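Local coordinates for pesticidal crystal protein Cry2Aa (Bacillus thuringiensis serovar kurstaki, PDB 1I5P), which promotes colloid-osmotic lysis by binding to the midgut epithelial cells of dipteran and lepidopteran larvae, at residues G70-S75 with I192-E197; S186-V191 with R206-Y211; R315-F320 with T331-N336; N392-S397 with G459-L464. One frame throughout, in Å; residues are numbered along the deposited sequence.

Contact 1: G70-S75 with I192-E197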
loop_
_atom_site.group_PDB
_atom_site.type_symbol
_atom_site.label_atom_id
_atom_site.label_comp_id
_atom_site.label_asym_id
_atom_site.label_seq_id
_atom_site.Cartn_x
_atom_site.Cartn_y
_atom_site.Cartn_z
ATOM N N GLY A 70 20.282 0.493 -9.983
ATOM C CA GLY A 70 19.215 1.092 -10.769
ATOM C C GLY A 70 19.435 2.542 -11.162
ATOM O O GLY A 70 18.587 3.397 -10.903
ATOM N N LYS A 71 20.568 2.808 -11.807
ATOM C CA LYS A 71 20.936 4.145 -12.246
ATOM C C LYS A 71 20.107 4.632 -13.432
ATOM O O LYS A 71 19.880 5.833 -13.584
ATOM C CB LYS A 71 22.420 4.178 -12.640
ATOM C CG LYS A 71 23.398 3.920 -11.505
ATOM C CD LYS A 71 23.445 5.088 -10.535
ATOM C CE LYS A 71 24.557 4.910 -9.499
ATOM N NZ LYS A 71 24.726 6.129 -8.667
ATOM N N ARG A 72 19.662 3.704 -14.273
ATOM C CA ARG A 72 18.886 4.068 -15.447
ATOM C C ARG A 72 17.559 3.322 -15.476
ATOM O O ARG A 72 17.517 2.087 -15.496
ATOM C CB ARG A 72 19.690 3.771 -16.713
ATOM C CG ARG A 72 19.121 4.384 -17.971
ATOM C CD ARG A 72 19.956 4.004 -19.188
ATOM N NE ARG A 72 19.372 4.514 -20.428
ATOM C CZ ARG A 72 19.836 4.237 -21.643
ATOM N NH1 ARG A 72 20.896 3.451 -21.792
ATOM N NH2 ARG A 72 19.240 4.748 -22.710
ATOM N N ILE A 73 16.474 4.086 -15.490
ATOM C CA ILE A 73 15.135 3.518 -15.480
ATOM C C ILE A 73 14.394 3.554 -16.814
ATOM O O ILE A 73 13.831 2.548 -17.242
ATOM C CB ILE A 73 14.239 4.254 -14.446
ATOM C CG1 ILE A 73 14.792 4.077 -13.033
ATOM C CG2 ILE A 73 12.812 3.724 -14.521
ATOM C CD1 ILE A 73 14.081 4.942 -11.986
ATOM N N LEU A 74 14.395 4.716 -17.459
ATOM C CA LEU A 74 13.647 4.917 -18.699
ATOM C C LEU A 74 13.710 3.854 -19.792
ATOM O O LEU A 74 12.679 3.498 -20.358
ATOM C CB LEU A 74 13.984 6.281 -19.309
ATOM C CG LEU A 74 12.903 6.787 -20.280
ATOM C CD1 LEU A 74 11.609 7.033 -19.499
ATOM C CD2 LEU A 74 13.357 8.058 -20.981
ATOM N N SER A 75 14.897 3.342 -20.097
ATOM C CA SER A 75 15.000 2.337 -21.153
ATOM C C SER A 75 14.239 1.050 -20.843
ATOM O O SER A 75 13.483 0.559 -21.679
ATOM C CB SER A 75 16.462 2.006 -21.445
ATOM O OG SER A 75 16.537 1.110 -22.536
ATOM N N ILE A 192 20.040 12.861 -14.046
ATOM C CA ILE A 192 20.781 13.135 -12.820
ATOM C C ILE A 192 21.817 12.062 -12.478
ATOM O O ILE A 192 23.002 12.363 -12.298
ATOM C CB ILE A 192 19.820 13.268 -11.615
ATOM C CG1 ILE A 192 18.882 14.465 -11.830
ATOM C CG2 ILE A 192 20.616 13.411 -10.322
ATOM C CD1 ILE A 192 17.774 14.578 -10.805
ATOM N N LEU A 193 21.365 10.813 -12.389
ATOM C CA LEU A 193 22.237 9.700 -12.022
ATOM C C LEU A 193 23.249 9.263 -13.078
ATOM O O LEU A 193 24.198 8.539 -12.775
ATOM C CB LEU A 193 21.385 8.501 -11.588
ATOM C CG LEU A 193 20.517 8.750 -10.344
ATOM C CD1 LEU A 193 19.665 7.524 -10.037
ATOM C CD2 LEU A 193 21.415 9.098 -9.156
ATOM N N ASN A 194 23.051 9.711 -14.311
ATOM C CA ASN A 194 23.949 9.371 -15.410
ATOM C C ASN A 194 24.609 10.625 -15.973
ATOM O O ASN A 194 25.148 10.608 -17.083
ATOM C CB ASN A 194 23.161 8.662 -16.513
ATOM C CG ASN A 194 22.640 7.315 -16.069
ATOM O OD1 ASN A 194 23.361 6.322 -16.116
ATOM N ND2 ASN A 194 21.390 7.275 -15.614
ATOM N N ALA A 195 24.568 11.704 -15.195
ATOM C CA ALA A 195 25.125 12.994 -15.601
ATOM C C ALA A 195 26.540 12.916 -16.172
ATOM O O ALA A 195 26.776 13.290 -17.318
ATOM C CB ALA A 195 25.093 13.959 -14.420
ATOM N N ASP A 196 27.481 12.446 -15.365
ATOM C CA ASP A 196 28.862 12.337 -15.815
ATOM C C ASP A 196 28.983 11.413 -17.023
ATOM O O ASP A 196 29.636 11.752 -18.008
ATOM C CB ASP A 196 29.745 11.830 -14.673
ATOM C CG ASP A 196 29.845 12.826 -13.530
ATOM O OD1 ASP A 196 30.278 12.428 -12.428
ATOM O OD2 ASP A 196 29.495 14.010 -13.736
ATOM N N GLU A 197 28.342 10.253 -16.947
ATOM C CA GLU A 197 28.376 9.275 -18.033
ATOM C C GLU A 197 27.815 9.811 -19.354
ATOM O O GLU A 197 28.267 9.419 -20.428
ATOM C CB GLU A 197 27.589 8.013 -17.643
ATOM C CG GLU A 197 28.178 7.152 -16.522
ATOM C CD GLU A 197 27.973 7.727 -15.121
ATOM O OE1 GLU A 197 27.145 8.647 -14.951
ATOM O OE2 GLU A 197 28.637 7.241 -14.177
HETATM O O HOH W 1 25.242 8.269 -10.530
#
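K71 lays its aliphatic chain against L193 while its carbonyl takes a bond from the side chain of N194. From CB, which lies 4.2 Å from N194 OD1, the lysine bends at chi2 (-71°), and that turn swings CD over to L193, 4.1 Å from its CB. The two side chains cross at about a right angle. At the tip, NZ is hydrogen-bonded to Q265 OE1 and also donates to a water 2.9 Å from NZ, which in turn donates to L193 O. L193 CB also packs on K71 O. N194 ND2 reaches that same oxygen at 2.9 Å, standing above the carbonyl plane with a bent N-H...O angle of 134°. ND2 is also bonded to D190 O, one turn back. R72 CB lies 4.0 Å from N194 ND2, and its guanidinium runs on to a salt bridge with D132 of helix 107-135. N194 is the first residue to leave helical geometry, and its side chain joins the end of helix 170-193 to the loop leading into helix 74-81, an interhelical connection within the helical bundle of the N-terminal toxin domain.

Contact 2: S186-V191 with R206-Y211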
loop_
_atom_site.group_PDB
_atom_site.type_symbol
_atom_site.label_atom_id
_atom_site.label_comp_id
_atom_site.label_asym_id
_atom_site.label_seq_id
_atom_site.Cartn_x
_atom_site.Cartn_y
_atom_site.Cartn_z
ATOM N N SER A 186 11.109 9.468 -14.342
ATOM C CA SER A 186 12.163 8.467 -14.472
ATOM C C SER A 186 13.257 9.046 -15.365
ATOM O O SER A 186 14.452 8.847 -15.120
ATOM C CB SER A 186 11.611 7.186 -15.102
ATOM O OG SER A 186 10.682 6.546 -14.235
ATOM N N PHE A 187 12.818 9.754 -16.406
ATOM C CA PHE A 187 13.696 10.408 -17.372
ATOM C C PHE A 187 14.579 11.424 -16.654
ATOM O O PHE A 187 15.798 11.439 -16.821
ATOM C CB PHE A 187 12.842 11.110 -18.442
ATOM C CG PHE A 187 13.561 12.211 -19.180
ATOM C CD1 PHE A 187 14.531 11.913 -20.135
ATOM C CD2 PHE A 187 13.274 13.549 -18.911
ATOM C CE1 PHE A 187 15.207 12.928 -20.814
ATOM C CE2 PHE A 187 13.948 14.573 -19.589
ATOM C CZ PHE A 187 14.917 14.258 -20.542
ATOM N N ILE A 188 13.949 12.272 -15.852
ATOM C CA ILE A 188 14.664 13.289 -15.095
ATOM C C ILE A 188 15.693 12.653 -14.159
ATOM O O ILE A 188 16.840 13.090 -14.094
ATOM C CB ILE A 188 13.672 14.153 -14.289
ATOM C CG1 ILE A 188 12.806 14.960 -15.265
ATOM C CG2 ILE A 188 14.424 15.069 -13.318
ATOM C CD1 ILE A 188 11.598 15.643 -14.627
ATOM N N ARG A 189 15.282 11.608 -13.449
ATOM C CA ARG A 189 16.180 10.916 -12.538
ATOM C C ARG A 189 17.354 10.321 -13.315
ATOM O O ARG A 189 18.484 10.320 -12.834
ATOM C CB ARG A 189 15.434 9.799 -11.796
ATOM C CG ARG A 189 16.226 9.156 -10.659
ATOM C CD ARG A 189 15.462 7.979 -10.077
ATOM N NE ARG A 189 16.046 7.462 -8.838
ATOM C CZ ARG A 189 16.696 6.308 -8.738
ATOM N NH1 ARG A 189 16.862 5.541 -9.807
ATOM N NH2 ARG A 189 17.156 5.905 -7.562
ATOM N N ASP A 190 17.084 9.814 -14.515
ATOM C CA ASP A 190 18.137 9.225 -15.340
ATOM C C ASP A 190 19.203 10.261 -15.678
ATOM O O ASP A 190 20.398 9.982 -15.581
ATOM C CB ASP A 190 17.554 8.651 -16.636
ATOM C CG ASP A 190 16.896 7.290 -16.438
ATOM O OD1 ASP A 190 16.982 6.732 -15.325
ATOM O OD2 ASP A 190 16.299 6.773 -17.407
ATOM N N VAL A 191 18.773 11.456 -16.073
ATOM C CA VAL A 191 19.716 12.516 -16.417
ATOM C C VAL A 191 20.633 12.801 -15.234
ATOM O O VAL A 191 21.845 12.950 -15.392
ATOM C CB VAL A 191 18.979 13.821 -16.796
ATOM C CG1 VAL A 191 19.982 14.960 -16.961
ATOM C CG2 VAL A 191 18.187 13.616 -18.078
ATOM N N ARG A 206 22.220 20.664 -12.096
ATOM C CA ARG A 206 21.541 21.403 -11.050
ATOM C C ARG A 206 20.087 21.667 -11.427
ATOM O O ARG A 206 19.188 21.542 -10.592
ATOM C CB ARG A 206 22.246 22.729 -10.787
ATOM C CG ARG A 206 21.597 23.528 -9.672
ATOM C CD ARG A 206 21.662 22.778 -8.343
ATOM N NE ARG A 206 20.371 22.768 -7.658
ATOM C CZ ARG A 206 20.178 22.300 -6.428
ATOM N NH1 ARG A 206 21.193 21.800 -5.732
ATOM N NH2 ARG A 206 18.965 22.330 -5.891
ATOM N N THR A 207 19.856 22.039 -12.683
ATOM C CA THR A 207 18.501 22.305 -13.150
ATOM C C THR A 207 17.639 21.046 -13.037
ATOM O O THR A 207 16.507 21.108 -12.566
ATOM C CB THR A 207 18.501 22.798 -14.616
ATOM O OG1 THR A 207 19.161 24.068 -14.689
ATOM C CG2 THR A 207 17.079 22.942 -15.143
ATOM N N TYR A 208 18.172 19.903 -13.458
ATOM C CA TYR A 208 17.409 18.663 -13.382
ATOM C C TYR A 208 17.146 18.179 -11.968
ATOM O O TYR A 208 16.190 17.449 -11.733
ATOM C CB TYR A 208 18.069 17.562 -14.224
ATOM C CG TYR A 208 17.572 17.600 -15.651
ATOM C CD1 TYR A 208 17.912 18.658 -16.493
ATOM C CD2 TYR A 208 16.661 16.650 -16.122
ATOM C CE1 TYR A 208 17.353 18.784 -17.760
ATOM C CE2 TYR A 208 16.094 16.767 -17.393
ATOM C CZ TYR A 208 16.441 17.838 -18.200
ATOM O OH TYR A 208 15.841 17.984 -19.430
ATOM N N ARG A 209 17.979 18.577 -11.015
ATOM C CA ARG A 209 17.722 18.175 -9.636
ATOM C C ARG A 209 16.435 18.896 -9.221
ATOM O O ARG A 209 15.580 18.317 -8.552
ATOM C CB ARG A 209 18.873 18.592 -8.709
ATOM C CG ARG A 209 20.194 17.848 -8.901
ATOM C CD ARG A 209 21.205 18.326 -7.859
ATOM N NE ARG A 209 22.543 17.753 -8.007
ATOM C CZ ARG A 209 22.910 16.545 -7.588
ATOM N NH1 ARG A 209 22.042 15.744 -6.987
ATOM N NH2 ARG A 209 24.167 16.151 -7.744
ATOM N N ASP A 210 16.300 20.161 -9.624
ATOM C CA ASP A 210 15.104 20.936 -9.292
ATOM C C ASP A 210 13.904 20.377 -10.037
ATOM O O ASP A 210 12.786 20.383 -9.520
ATOM C CB ASP A 210 15.277 22.418 -9.648
ATOM C CG ASP A 210 16.230 23.140 -8.715
ATOM O OD1 ASP A 210 16.463 22.646 -7.593
ATOM O OD2 ASP A 210 16.737 24.215 -9.103
ATOM N N TYR A 211 14.135 19.902 -11.256
ATOM C CA TYR A 211 13.064 19.312 -12.049
ATOM C C TYR A 211 12.455 18.114 -11.313
ATOM O O TYR A 211 11.235 18.004 -11.184
ATOM C CB TYR A 211 13.597 18.851 -13.409
ATOM C CG TYR A 211 13.699 19.933 -14.469
ATOM C CD1 TYR A 211 14.202 19.637 -15.736
ATOM C CD2 TYR A 211 13.272 21.236 -14.220
ATOM C CE1 TYR A 211 14.276 20.610 -16.731
ATOM C CE2 TYR A 211 13.342 22.220 -15.210
ATOM C CZ TYR A 211 13.843 21.897 -16.461
ATOM O OH TYR A 211 13.891 22.846 -17.456
#
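Two long helices of the N-terminal bundle, 170-193 and 202-232, linked through the short helix 195-198, pack nearly antiparallel here, with Y208 set against F187, I188 and V191. The short segments run at 149° to each other, their axes 9.0 Å apart at the closest. V191 covers one face of the Y208 ring: its CG1, anti to the backbone N (chi1 172°), makes a CH-pi contact 4.1 Å from the ring centroid, offset toward the rim. On the opposite face, Y211 CD1 sits over the centre of the ring, so the phenol is held between a residue of each helix. F187 CE2 comes in at the edge of the Y208 ring, 3.8 Å from Y208 CE2, while F187 itself meets F127 edge-to-face. I188 CG2 lies 3.4 Å from Y208 O and 3.9 Å from Y211 CB, with the I188 and Y211 side chains crossing at about a right angle. Helix 145-160 closes in through V150 and Q154, both touching Y208. Away from this interface, R206 NH2 bridges to D210 OD1 at 3.0 Å along its own helix. Across the two segments there is no hydrogen bond, and cohesion therefore rests on dispersion and CH-pi contacts in a buried, aromatic-rich interface.

Contact 3: R315-F320 with T331-N336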
loop_
_atom_site.group_PDB
_atom_site.type_symbol
_atom_site.label_atom_id
_atom_site.label_comp_id
_atom_site.label_asym_id
_atom_site.label_seq_id
_atom_site.Cartn_x
_atom_site.Cartn_y
_atom_site.Cartn_z
ATOM N N ARG A 315 -20.168 -18.950 14.323
ATOM C CA ARG A 315 -20.802 -19.316 13.063
ATOM C C ARG A 315 -22.052 -20.129 13.369
ATOM O O ARG A 315 -22.041 -21.007 14.237
ATOM C CB ARG A 315 -19.860 -20.141 12.191
ATOM C CG ARG A 315 -19.444 -21.473 12.781
ATOM C CD ARG A 315 -18.476 -22.149 11.833
ATOM N NE ARG A 315 -17.729 -23.231 12.461
ATOM C CZ ARG A 315 -16.605 -23.727 11.960
ATOM N NH1 ARG A 315 -16.110 -23.230 10.833
ATOM N NH2 ARG A 315 -15.977 -24.716 12.581
ATOM N N LEU A 316 -23.135 -19.831 12.662
ATOM C CA LEU A 316 -24.384 -20.547 12.870
ATOM C C LEU A 316 -24.952 -21.106 11.572
ATOM O O LEU A 316 -24.898 -20.456 10.526
ATOM C CB LEU A 316 -25.423 -19.627 13.520
ATOM C CG LEU A 316 -25.135 -19.088 14.926
ATOM C CD1 LEU A 316 -26.242 -18.130 15.341
ATOM C CD2 LEU A 316 -25.028 -20.241 15.915
ATOM N N SER A 317 -25.479 -22.325 11.657
ATOM C CA SER A 317 -26.114 -23.010 10.531
ATOM C C SER A 317 -27.512 -23.421 10.968
ATOM O O SER A 317 -27.694 -24.439 11.633
ATOM C CB SER A 317 -25.334 -24.258 10.123
ATOM O OG SER A 317 -24.266 -23.938 9.251
ATOM N N ILE A 318 -28.498 -22.616 10.597
ATOM C CA ILE A 318 -29.882 -22.888 10.952
ATOM C C ILE A 318 -30.719 -23.178 9.713
ATOM O O ILE A 318 -30.692 -22.424 8.741
ATOM C CB ILE A 318 -30.495 -21.691 11.702
ATOM C CG1 ILE A 318 -29.724 -21.463 13.003
ATOM C CG2 ILE A 318 -31.970 -21.944 11.980
ATOM C CD1 ILE A 318 -29.743 -20.032 13.488
ATOM N N THR A 319 -31.456 -24.282 9.758
ATOM C CA THR A 319 -32.312 -24.684 8.649
ATOM C C THR A 319 -33.723 -24.915 9.167
ATOM O O THR A 319 -34.127 -26.059 9.372
ATOM C CB THR A 319 -31.825 -25.997 8.007
ATOM O OG1 THR A 319 -30.473 -25.844 7.559
ATOM C CG2 THR A 319 -32.709 -26.369 6.825
ATOM N N PHE A 320 -34.477 -23.842 9.385
ATOM C CA PHE A 320 -35.838 -23.995 9.885
ATOM C C PHE A 320 -36.747 -24.585 8.812
ATOM O O PHE A 320 -36.643 -24.236 7.637
ATOM C CB PHE A 320 -36.398 -22.648 10.361
ATOM C CG PHE A 320 -36.684 -21.674 9.251
ATOM C CD1 PHE A 320 -35.798 -20.642 8.968
ATOM C CD2 PHE A 320 -37.860 -21.770 8.506
ATOM C CE1 PHE A 320 -36.074 -19.716 7.967
ATOM C CE2 PHE A 320 -38.146 -20.847 7.497
ATOM C CZ PHE A 320 -37.249 -19.816 7.231
ATOM N N THR A 331 -32.339 -22.285 4.780
ATOM C CA THR A 331 -31.131 -22.367 5.586
ATOM C C THR A 331 -30.323 -21.078 5.513
ATOM O O THR A 331 -30.305 -20.395 4.488
ATOM C CB THR A 331 -30.238 -23.526 5.121
ATOM O OG1 THR A 331 -30.989 -24.744 5.140
ATOM C CG2 THR A 331 -29.030 -23.667 6.032
ATOM N N THR A 332 -29.652 -20.753 6.611
ATOM C CA THR A 332 -28.835 -19.554 6.683
ATOM C C THR A 332 -27.535 -19.818 7.442
ATOM O O THR A 332 -27.551 -20.111 8.638
ATOM C CB THR A 332 -29.603 -18.399 7.368
ATOM O OG1 THR A 332 -28.735 -17.271 7.533
ATOM C CG2 THR A 332 -30.119 -18.832 8.726
ATOM N N HIS A 333 -26.416 -19.735 6.726
ATOM C CA HIS A 333 -25.089 -19.933 7.306
ATOM C C HIS A 333 -24.530 -18.541 7.561
ATOM O O HIS A 333 -24.190 -17.815 6.626
ATOM C CB HIS A 333 -24.186 -20.684 6.334
ATOM C CG HIS A 333 -24.716 -22.022 5.929
ATOM N ND1 HIS A 333 -24.837 -23.072 6.811
ATOM C CD2 HIS A 333 -25.169 -22.477 4.737
ATOM C CE1 HIS A 333 -25.342 -24.118 6.182
ATOM N NE2 HIS A 333 -25.552 -23.782 4.922
ATOM N N SER A 334 -24.440 -18.169 8.832
ATOM C CA SER A 334 -23.969 -16.841 9.187
ATOM C C SER A 334 -22.839 -16.779 10.204
ATOM O O SER A 334 -22.596 -17.727 10.953
ATOM C CB SER A 334 -25.141 -16.033 9.731
ATOM O OG SER A 334 -25.673 -16.661 10.888
ATOM N N LEU A 335 -22.147 -15.641 10.196
ATOM C CA LEU A 335 -21.070 -15.348 11.135
ATOM C C LEU A 335 -21.660 -14.184 11.913
ATOM O O LEU A 335 -21.775 -13.068 11.398
ATOM C CB LEU A 335 -19.791 -14.904 10.419
ATOM C CG LEU A 335 -18.675 -14.432 11.362
ATOM C CD1 LEU A 335 -18.258 -15.566 12.287
ATOM C CD2 LEU A 335 -17.484 -13.933 10.552
ATOM N N ASN A 336 -22.054 -14.462 13.148
ATOM C CA ASN A 336 -22.696 -13.475 13.996
ATOM C C ASN A 336 -21.770 -12.607 14.829
ATOM O O ASN A 336 -22.144 -11.504 15.231
ATOM C CB ASN A 336 -23.688 -14.195 14.914
ATOM C CG ASN A 336 -24.848 -14.819 14.151
ATOM O OD1 ASN A 336 -24.655 -15.495 13.138
ATOM N ND2 ASN A 336 -26.061 -14.598 14.642
#
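L316 and S334 form a hydrogen-bonded antiparallel pair: L316 N gives to S334 O at 2.8 Å, and S334 N returns a bond to L316 O. The backbone ladder continues at I318 and T332, where T332 N reaches I318 O at 2.9 Å but the return bond from I318 N to T332 O is weak. Three CA-H...O contacts supplement it, among them H333 CA to L316 O. A side-chain bond forms at a non-hydrogen-bonded position: S317 OG meets H333 ND1 at 2.7 Å, in the plane of the imidazole and at its edge. Packing contacts make up the last group. On the face of L316 and I318, I318 CB touches T332 CG2, and L316 CD1 packs 3.6 Å from ND2 of N336 at the end of the segment, the two side chains crossing at about a right angle. S334 OG, set between its backbone N and carbonyl carbon (chi1 60°), donates to N336 OD1 at 2.7 Å, which steadies the amide beside the leucine. The S317-H333 bond thus reinforces the ladder of this middle-domain hairpin on one face, whereas the L316 side mixes an apolar branch laid against an amide with the hydroxyl bond that holds that amide.

Contact 4: N392-S397 with G459-L464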
loop_
_atom_site.group_PDB
_atom_site.type_symbol
_atom_site.label_atom_id
_atom_site.label_comp_id
_atom_site.label_asym_id
_atom_site.label_seq_id
_atom_site.Cartn_x
_atom_site.Cartn_y
_atom_site.Cartn_z
ATOM N N ASN A 392 -29.031 -18.895 2.438
ATOM C CA ASN A 392 -28.283 -17.660 2.580
ATOM C C ASN A 392 -26.942 -18.061 3.147
ATOM O O ASN A 392 -26.877 -18.761 4.154
ATOM C CB ASN A 392 -29.001 -16.718 3.537
ATOM C CG ASN A 392 -30.398 -16.403 3.078
ATOM O OD1 ASN A 392 -31.334 -16.366 3.874
ATOM N ND2 ASN A 392 -30.551 -16.175 1.782
ATOM N N TRP A 393 -25.870 -17.622 2.504
ATOM C CA TRP A 393 -24.545 -18.000 2.956
ATOM C C TRP A 393 -23.548 -16.874 3.046
ATOM O O TRP A 393 -23.655 -15.851 2.370
ATOM C CB TRP A 393 -23.953 -19.080 2.034
ATOM C CG TRP A 393 -24.036 -18.728 0.572
ATOM C CD1 TRP A 393 -25.051 -19.043 -0.287
ATOM C CD2 TRP A 393 -23.095 -17.955 -0.190
ATOM N NE1 TRP A 393 -24.801 -18.517 -1.533
ATOM C CE2 TRP A 393 -23.608 -17.843 -1.502
ATOM C CE3 TRP A 393 -21.870 -17.342 0.109
ATOM C CZ2 TRP A 393 -22.941 -17.145 -2.517
ATOM C CZ3 TRP A 393 -21.205 -16.644 -0.901
ATOM C CH2 TRP A 393 -21.745 -16.553 -2.199
ATOM N N GLN A 394 -22.568 -17.102 3.909
ATOM C CA GLN A 394 -21.453 -16.196 4.119
ATOM C C GLN A 394 -20.228 -17.077 3.881
ATOM O O GLN A 394 -20.353 -18.300 3.769
ATOM C CB GLN A 394 -21.461 -15.643 5.549
ATOM C CG GLN A 394 -22.132 -14.277 5.674
ATOM C CD GLN A 394 -22.120 -13.749 7.097
ATOM O OE1 GLN A 394 -23.019 -14.036 7.884
ATOM N NE2 GLN A 394 -21.095 -12.976 7.435
ATOM N N THR A 395 -19.054 -16.467 3.769
ATOM C CA THR A 395 -17.823 -17.224 3.559
ATOM C C THR A 395 -16.893 -16.933 4.735
ATOM O O THR A 395 -16.771 -17.740 5.654
ATOM C CB THR A 395 -17.128 -16.827 2.230
ATOM O OG1 THR A 395 -17.204 -15.408 2.048
ATOM C CG2 THR A 395 -17.788 -17.531 1.045
ATOM N N GLU A 396 -16.262 -15.766 4.709
ATOM C CA GLU A 396 -15.363 -15.354 5.775
ATOM C C GLU A 396 -14.293 -16.423 5.968
ATOM O O GLU A 396 -14.120 -16.944 7.071
ATOM C CB GLU A 396 -16.145 -15.166 7.082
ATOM C CG GLU A 396 -17.506 -14.480 6.939
ATOM C CD GLU A 396 -17.426 -13.048 6.419
ATOM O OE1 GLU A 396 -16.329 -12.455 6.442
ATOM O OE2 GLU A 396 -18.470 -12.510 5.998
ATOM N N SER A 397 -13.583 -16.743 4.888
ATOM C CA SER A 397 -12.545 -17.768 4.920
ATOM C C SER A 397 -11.185 -17.204 4.534
ATOM O O SER A 397 -11.095 -16.184 3.847
ATOM C CB SER A 397 -12.927 -18.912 3.976
ATOM O OG SER A 397 -11.886 -19.862 3.871
ATOM N N GLY A 459 -27.782 -11.148 17.780
ATOM C CA GLY A 459 -27.054 -12.196 17.094
ATOM C C GLY A 459 -26.211 -11.470 16.059
ATOM O O GLY A 459 -25.059 -11.816 15.813
ATOM N N ALA A 460 -26.809 -10.440 15.468
ATOM C CA ALA A 460 -26.168 -9.606 14.459
ATOM C C ALA A 460 -25.332 -10.366 13.432
ATOM O O ALA A 460 -25.461 -11.581 13.270
ATOM C CB ALA A 460 -25.313 -8.546 15.140
ATOM N N ARG A 461 -24.469 -9.629 12.742
ATOM C CA ARG A 461 -23.616 -10.209 11.718
ATOM C C ARG A 461 -22.234 -9.572 11.717
ATOM O O ARG A 461 -22.065 -8.421 12.114
ATOM C CB ARG A 461 -24.253 -10.020 10.339
ATOM C CG ARG A 461 -25.538 -10.809 10.113
ATOM C CD ARG A 461 -25.246 -12.275 9.879
ATOM N NE ARG A 461 -26.435 -13.023 9.479
ATOM C CZ ARG A 461 -27.394 -13.421 10.307
ATOM N NH1 ARG A 461 -27.317 -13.147 11.602
ATOM N NH2 ARG A 461 -28.428 -14.101 9.836
ATOM N N ALA A 462 -21.248 -10.341 11.271
ATOM C CA ALA A 462 -19.878 -9.863 11.177
ATOM C C ALA A 462 -19.400 -10.111 9.753
ATOM O O ALA A 462 -19.413 -11.244 9.283
ATOM C CB ALA A 462 -18.986 -10.606 12.166
ATOM N N TYR A 463 -19.002 -9.045 9.067
ATOM C CA TYR A 463 -18.498 -9.146 7.705
ATOM C C TYR A 463 -17.044 -8.695 7.741
ATOM O O TYR A 463 -16.751 -7.521 7.953
ATOM C CB TYR A 463 -19.333 -8.270 6.770
ATOM C CG TYR A 463 -20.789 -8.685 6.740
ATOM C CD1 TYR A 463 -21.771 -7.930 7.388
ATOM C CD2 TYR A 463 -21.179 -9.855 6.090
ATOM C CE1 TYR A 463 -23.112 -8.338 7.386
ATOM C CE2 TYR A 463 -22.509 -10.273 6.082
ATOM C CZ TYR A 463 -23.471 -9.512 6.728
ATOM O OH TYR A 463 -24.780 -9.944 6.705
ATOM N N LEU A 464 -16.139 -9.645 7.535
ATOM C CA LEU A 464 -14.709 -9.389 7.607
ATOM C C LEU A 464 -14.078 -8.670 6.428
ATOM O O LEU A 464 -14.566 -8.729 5.294
ATOM C CB LEU A 464 -13.966 -10.702 7.861
ATOM C CG LEU A 464 -14.551 -11.526 9.010
ATOM C CD1 LEU A 464 -13.682 -12.742 9.265
ATOM C CD2 LEU A 464 -14.656 -10.666 10.263
#
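At a G1 beta bulge, where E396 and S397 both face W377, the side chains of E396 and of Q394 just before it reach across to the start of strand 462-469 in the middle domain. E396 is bent at chi2 (-63°), which turns CD toward the other segment. Its OE1 accepts from L464 N at 3.0 Å, with the donor above the carboxylate plane, and also lies 3.3 Å from L464 CG. The other oxygen, OE2, takes a bond of 3.0 Å from Q394 NE2 on its anti side, close to the glutamine amide plane. That same NE2 has a second, weak bond to A462 O at 3.0 Å, and it packs against the Y463 ring, 3.3 Å from CE2; amide and ring planes are inclined by 42°. Q394 OE1 lies 3.5 Å from R461 CD and accepts its bond from L335 N. The amide and the R461 guanidinium are nearly parallel, their planes 9° apart. The Y463 hydroxyl is hydrogen-bonded to Q283. A buried carboxylate is thus met by one backbone and one side-chain N-H, both from neutral groups; these donors would help to stabilise its negative charge, while the amide of Q394 links it to L335 of strand 329-342 and, by a weak bond, to A462.

How the contacts relate
The four contacts form two pairs on opposite sides of the chain's centre. Contacts 1 and 2 share helix 170-193 in the N-terminal domain, their centres about 10 Å apart. D190 of contact 2 joins them directly: OD1 lies 2.7 Å from I73 N, and OD2 lies 2.8 Å from L74 N, at the start of helix 74-81. Contacts 3 and 4 belong to the middle domain, with centres about 9 Å apart; strands 329-342 and 389-393 are neighbours in one sheet, and L335 O lies 2.8 Å from A462 N while H333 N lies 2.8 Å from N392 O. Between the pairs nothing touches: contacts 2 and 4 remain about 35 Å apart at their nearest atoms.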